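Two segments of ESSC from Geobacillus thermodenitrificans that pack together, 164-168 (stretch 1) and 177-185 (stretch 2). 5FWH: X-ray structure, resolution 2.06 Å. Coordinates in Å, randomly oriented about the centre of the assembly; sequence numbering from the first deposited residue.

Stretch 1, residues 164-168: PYMQF
Stretch 2 177-185: AVTSSEEVV

Residues 166-168 and 177-180 form two neighbouring antiparallel strands, their axes 171° apart in direction and 4.7 Å apart at closest approach. The register pairs Met 166 with Ser 180, Gln 167 with Thr 179 and Phe 168 with Val 178, at CA-CA distances of 4.6, 5.0 and 4.6 Å. Backbone angles are extended: Met 166 -136/156, Gln 167 -137/142, Phe 168 -126/125; Ala 177 -103/132, Val 178 -119/125, Thr 179 -119/141, Ser 180 -158/147.

Gln 167 and Thr 179 make the hydrogen-bonded pair. Gln 167 N donates to Thr 179 O (2.8 Å), and Thr 179 N donates to Gln 167 O (2.7 Å). CA-H...O contacts supplement them, including Met 166 CA to Thr 179 O at 3.2 Å and Phe 168 CA to Ala 177 O at 3.3 Å.

Met 166, Phe 168, Val 178 and Ser 180 share one face. Met 166 is selenomethionine, with chi1 m, chi2 t and chi3 97°. This course brings Met 166 CE to 3.6 Å from Val 178 CG1 and 4.0 Å from Val 184 CG2, so the methyl packs against two valines, both t. Phe 168 (m, chi2 80°) sets Phe 168 CD2 3.9 Å from Val 178 CG2, an oblique apolar contact. Ser 180 is t; Ser 180 OG donates to Glu 182 O (2.9 Å), tying the end of the strand to the residues that follow. Ser 180 OG also lies 3.8 Å from Met 166 CG.

Gln 167 (m, t, chi3 -120°) and Thr 179 (m) lie on the other face. Their side chains come no closer than Gln 167 OE1 to Thr 179 CB at 4.4 Å, so water meets their polar ends. Water 1 donates to Gln 167 OE1 at 2.8 Å and weakly to Thr 179 O at 3.4 Å, joining side-chain amide to backbone carbonyl. Water 2 bonds Thr 179 OG1 at 2.7 Å.

Before the strand, Tyr 165 has phi/psi 77/0, chi1 -37° and chi2 -62°. Its CA-to-CB bond points sideways, and Tyr 165 CB lies 3.6 Å from Ser 181 OG.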

ATOM      1  N   PRO A 164       2.087  -2.280   2.211  1.00 49.51           N
ATOM      2  CA  PRO A 164       0.867  -2.661   2.970  1.00 53.29           C
ATOM      3  C   PRO A 164       0.377  -1.646   3.965  1.00 50.77           C
ATOM      4  O   PRO A 164       1.088  -1.187   4.902  1.00 48.30           O
ATOM      5  CB  PRO A 164       1.258  -3.980   3.634  1.00 53.43           C
ATOM      6  CG  PRO A 164       2.034  -4.585   2.524  1.00 53.59           C
ATOM      7  CD  PRO A 164       2.902  -3.474   1.958  1.00 51.49           C
ATOM      8  N   TYR A 165      -0.856  -1.265   3.652  1.00 52.98           N
ATOM      9  CA  TYR A 165      -1.715  -0.316   4.396  1.00 47.19           C
ATOM     10  C   TYR A 165      -1.413   1.182   4.248  1.00 44.51           C
ATOM     11  O   TYR A 165      -2.109   1.975   4.821  1.00 38.70           O
ATOM     12  CB  TYR A 165      -1.863  -0.725   5.858  1.00 50.97           C
ATOM     13  CG  TYR A 165      -1.951  -2.198   6.115  1.00 50.64           C
ATOM     14  CD1 TYR A 165      -2.970  -2.928   5.609  1.00 53.61           C
ATOM     15  CD2 TYR A 165      -0.963  -2.854   6.845  1.00 53.43           C
ATOM     16  CE1 TYR A 165      -3.035  -4.288   5.818  1.00 56.04           C
ATOM     17  CE2 TYR A 165      -1.011  -4.212   7.070  1.00 54.07           C
ATOM     18  CZ  TYR A 165      -2.051  -4.922   6.545  1.00 55.95           C
ATOM     19  OH  TYR A 165      -2.122  -6.261   6.713  1.00 60.40           O
HETATM   20  N   MSE A 166      -0.419   1.615   3.485  1.00 42.00           N
HETATM   21  CA  MSE A 166      -0.171   3.074   3.384  1.00 42.41           C
HETATM   22  C   MSE A 166       0.089   3.564   1.950  1.00 39.17           C
HETATM   23  O   MSE A 166       0.533   2.802   1.148  1.00 39.77           O
HETATM   24  CB  MSE A 166       1.021   3.291   4.308  1.00 45.81           C
HETATM   25  CG  MSE A 166       0.759   3.272   5.864  1.00 49.92           C
HETATM   26 SE   MSE A 166       2.433   4.002   6.640  1.00 65.46          SE
HETATM   27  CE  MSE A 166       1.824   5.851   6.846  1.00 54.72           C
ATOM     28  N   GLN A 167      -0.153   4.830   1.646  1.00 39.29           N
ATOM     29  CA  GLN A 167       0.264   5.451   0.373  1.00 40.46           C
ATOM     30  C   GLN A 167       0.819   6.810   0.587  1.00 37.82           C
ATOM     31  O   GLN A 167       0.328   7.535   1.456  1.00 35.53           O
ATOM     32  CB  GLN A 167      -0.902   5.666  -0.513  1.00 45.95           C
ATOM     33  CG  GLN A 167      -1.610   4.414  -0.876  1.00 49.88           C
ATOM     34  CD  GLN A 167      -2.969   4.775  -1.414  1.00 55.30           C
ATOM     35  OE1 GLN A 167      -4.018   4.352  -0.858  1.00 54.46           O
ATOM     36  NE2 GLN A 167      -2.962   5.642  -2.466  1.00 54.85           N
ATOM     37  N   PHE A 168       1.862   7.146  -0.189  1.00 34.33           N
ATOM     38  CA  PHE A 168       2.575   8.422  -0.132  1.00 34.92           C
ATOM     39  C   PHE A 168       2.586   9.013  -1.513  1.00 38.06           C
ATOM     40  O   PHE A 168       2.981   8.317  -2.461  1.00 36.06           O
ATOM     41  CB  PHE A 168       4.011   8.248   0.303  1.00 35.87           C
ATOM     42  CG  PHE A 168       4.172   7.504   1.616  1.00 35.03           C
ATOM     43  CD1 PHE A 168       4.102   6.130   1.644  1.00 37.63           C
ATOM     44  CD2 PHE A 168       4.442   8.182   2.769  1.00 35.43           C
ATOM     45  CE1 PHE A 168       4.280   5.411   2.817  1.00 37.65           C
ATOM     46  CE2 PHE A 168       4.548   7.501   3.970  1.00 36.62           C
ATOM     47  CZ  PHE A 168       4.478   6.111   3.977  1.00 37.61           C
ATOM     48  N   ALA A 177       1.281  13.853   0.643  1.00 38.94           N
ATOM     49  CA  ALA A 177       0.065  13.302   1.165  1.00 40.10           C
ATOM     50  C   ALA A 177       0.315  11.874   1.497  1.00 38.08           C
ATOM     51  O   ALA A 177       0.974  11.136   0.739  1.00 38.43           O
ATOM     52  CB  ALA A 177      -1.090  13.436   0.215  1.00 42.64           C
ATOM     53  N   VAL A 178      -0.112  11.527   2.684  1.00 35.40           N
ATOM     54  CA  VAL A 178      -0.006  10.189   3.223  1.00 36.82           C
ATOM     55  C   VAL A 178      -1.358   9.592   3.536  1.00 37.73           C
ATOM     56  O   VAL A 178      -2.097  10.233   4.238  1.00 42.29           O
ATOM     57  CB  VAL A 178       0.798  10.239   4.524  1.00 36.94           C
ATOM     58  CG1 VAL A 178       0.932   8.822   5.113  1.00 35.47           C
ATOM     59  CG2 VAL A 178       2.116  10.909   4.217  1.00 37.58           C
ATOM     60  N   THR A 179      -1.721   8.414   3.011  1.00 37.81           N
ATOM     61  CA  THR A 179      -3.039   7.839   3.333  1.00 43.05           C
ATOM     62  C   THR A 179      -2.787   6.532   4.022  1.00 42.32           C
ATOM     63  O   THR A 179      -1.870   5.819   3.648  1.00 41.17           O
ATOM     64  CB  THR A 179      -3.925   7.668   2.103  1.00 45.48           C
ATOM     65  OG1 THR A 179      -4.024   8.956   1.513  1.00 50.62           O
ATOM     66  CG2 THR A 179      -5.329   7.193   2.478  1.00 48.99           C
ATOM     67  N   SER A 180      -3.605   6.252   5.023  1.00 40.83           N
ATOM     68  CA  SER A 180      -3.327   5.205   5.966  1.00 42.46           C
ATOM     69  C   SER A 180      -4.605   4.786   6.616  1.00 46.48           C
ATOM     70  O   SER A 180      -5.451   5.604   6.908  1.00 47.64           O
ATOM     71  CB  SER A 180      -2.451   5.728   7.082  1.00 42.56           C
ATOM     72  OG  SER A 180      -2.113   4.696   7.966  1.00 42.61           O
ATOM     73  N   SER A 181      -4.687   3.513   6.934  1.00 50.89           N
ATOM     74  CA  SER A 181      -5.758   3.009   7.775  1.00 55.94           C
ATOM     75  C   SER A 181      -5.563   3.313   9.245  1.00 58.20           C
ATOM     76  O   SER A 181      -6.487   3.133   9.971  1.00 59.57           O
ATOM     77  CB  SER A 181      -6.022   1.504   7.539  1.00 56.68           C
ATOM     78  OG  SER A 181      -4.901   0.838   6.968  1.00 60.58           O
ATOM     79  N   GLU A 182      -4.405   3.787   9.689  1.00 58.83           N
ATOM     80  CA  GLU A 182      -4.251   4.225  11.085  1.00 63.76           C
ATOM     81  C   GLU A 182      -3.927   5.695  11.081  1.00 63.61           C
ATOM     82  O   GLU A 182      -3.493   6.212  10.040  1.00 57.09           O
ATOM     83  CB  GLU A 182      -3.102   3.509  11.757  1.00 69.19           C
ATOM     84  CG  GLU A 182      -2.853   2.104  11.261  1.00 74.34           C
ATOM     85  CD  GLU A 182      -1.898   1.316  12.153  1.00 80.85           C
ATOM     86  OE1 GLU A 182      -1.286   1.908  13.078  1.00 83.60           O
ATOM     87  OE2 GLU A 182      -1.760   0.084  11.932  1.00 87.88           O
ATOM     88  N   GLU A 183      -4.103   6.360  12.232  1.00 63.18           N
ATOM     89  CA  GLU A 183      -3.553   7.699  12.416  1.00 63.61           C
ATOM     90  C   GLU A 183      -1.995   7.644  12.211  1.00 60.98           C
ATOM     91  O   GLU A 183      -1.272   6.697  12.639  1.00 62.48           O
ATOM     92  CB  GLU A 183      -3.943   8.368  13.770  1.00 69.94           C
ATOM     93  CG  GLU A 183      -5.365   8.962  13.878  1.00 74.23           C
ATOM     94  CD  GLU A 183      -5.421  10.493  14.079  1.00 79.53           C
ATOM     95  OE1 GLU A 183      -5.008  11.268  13.181  1.00 82.80           O
ATOM     96  OE2 GLU A 183      -5.892  10.956  15.141  1.00 79.48           O
ATOM     97  N   VAL A 184      -1.507   8.629  11.479  1.00 53.98           N
ATOM     98  CA  VAL A 184      -0.110   8.734  11.179  1.00 52.55           C
ATOM     99  C   VAL A 184       0.505   9.603  12.263  1.00 52.34           C
ATOM    100  O   VAL A 184      -0.070  10.601  12.640  1.00 51.98           O
ATOM    101  CB  VAL A 184       0.054   9.426   9.833  1.00 51.57           C
ATOM    102  CG1 VAL A 184       1.503   9.707   9.552  1.00 49.87           C
ATOM    103  CG2 VAL A 184      -0.514   8.508   8.765  1.00 53.46           C
ATOM    104  N   VAL A 185       1.694   9.232  12.701  1.00 51.60           N
ATOM    105  CA  VAL A 185       2.444   9.989  13.672  1.00 52.12           C
ATOM    106  C   VAL A 185       3.592  10.632  12.965  1.00 50.81           C
ATOM    107  O   VAL A 185       4.397   9.941  12.317  1.00 48.39           O
ATOM    108  CB  VAL A 185       2.966   9.074  14.770  1.00 55.11           C
ATOM    109  CG1 VAL A 185       3.709   9.893  15.849  1.00 55.93           C
ATOM    110  CG2 VAL A 185       1.792   8.304  15.372  1.00 57.79           C
TER
HETATM  111  O   HOH W   1      -3.857   3.740   1.891  1.00 40.41           O
HETATM  112  O   HOH W   2      -1.896   9.561  -0.086  1.00 41.70           O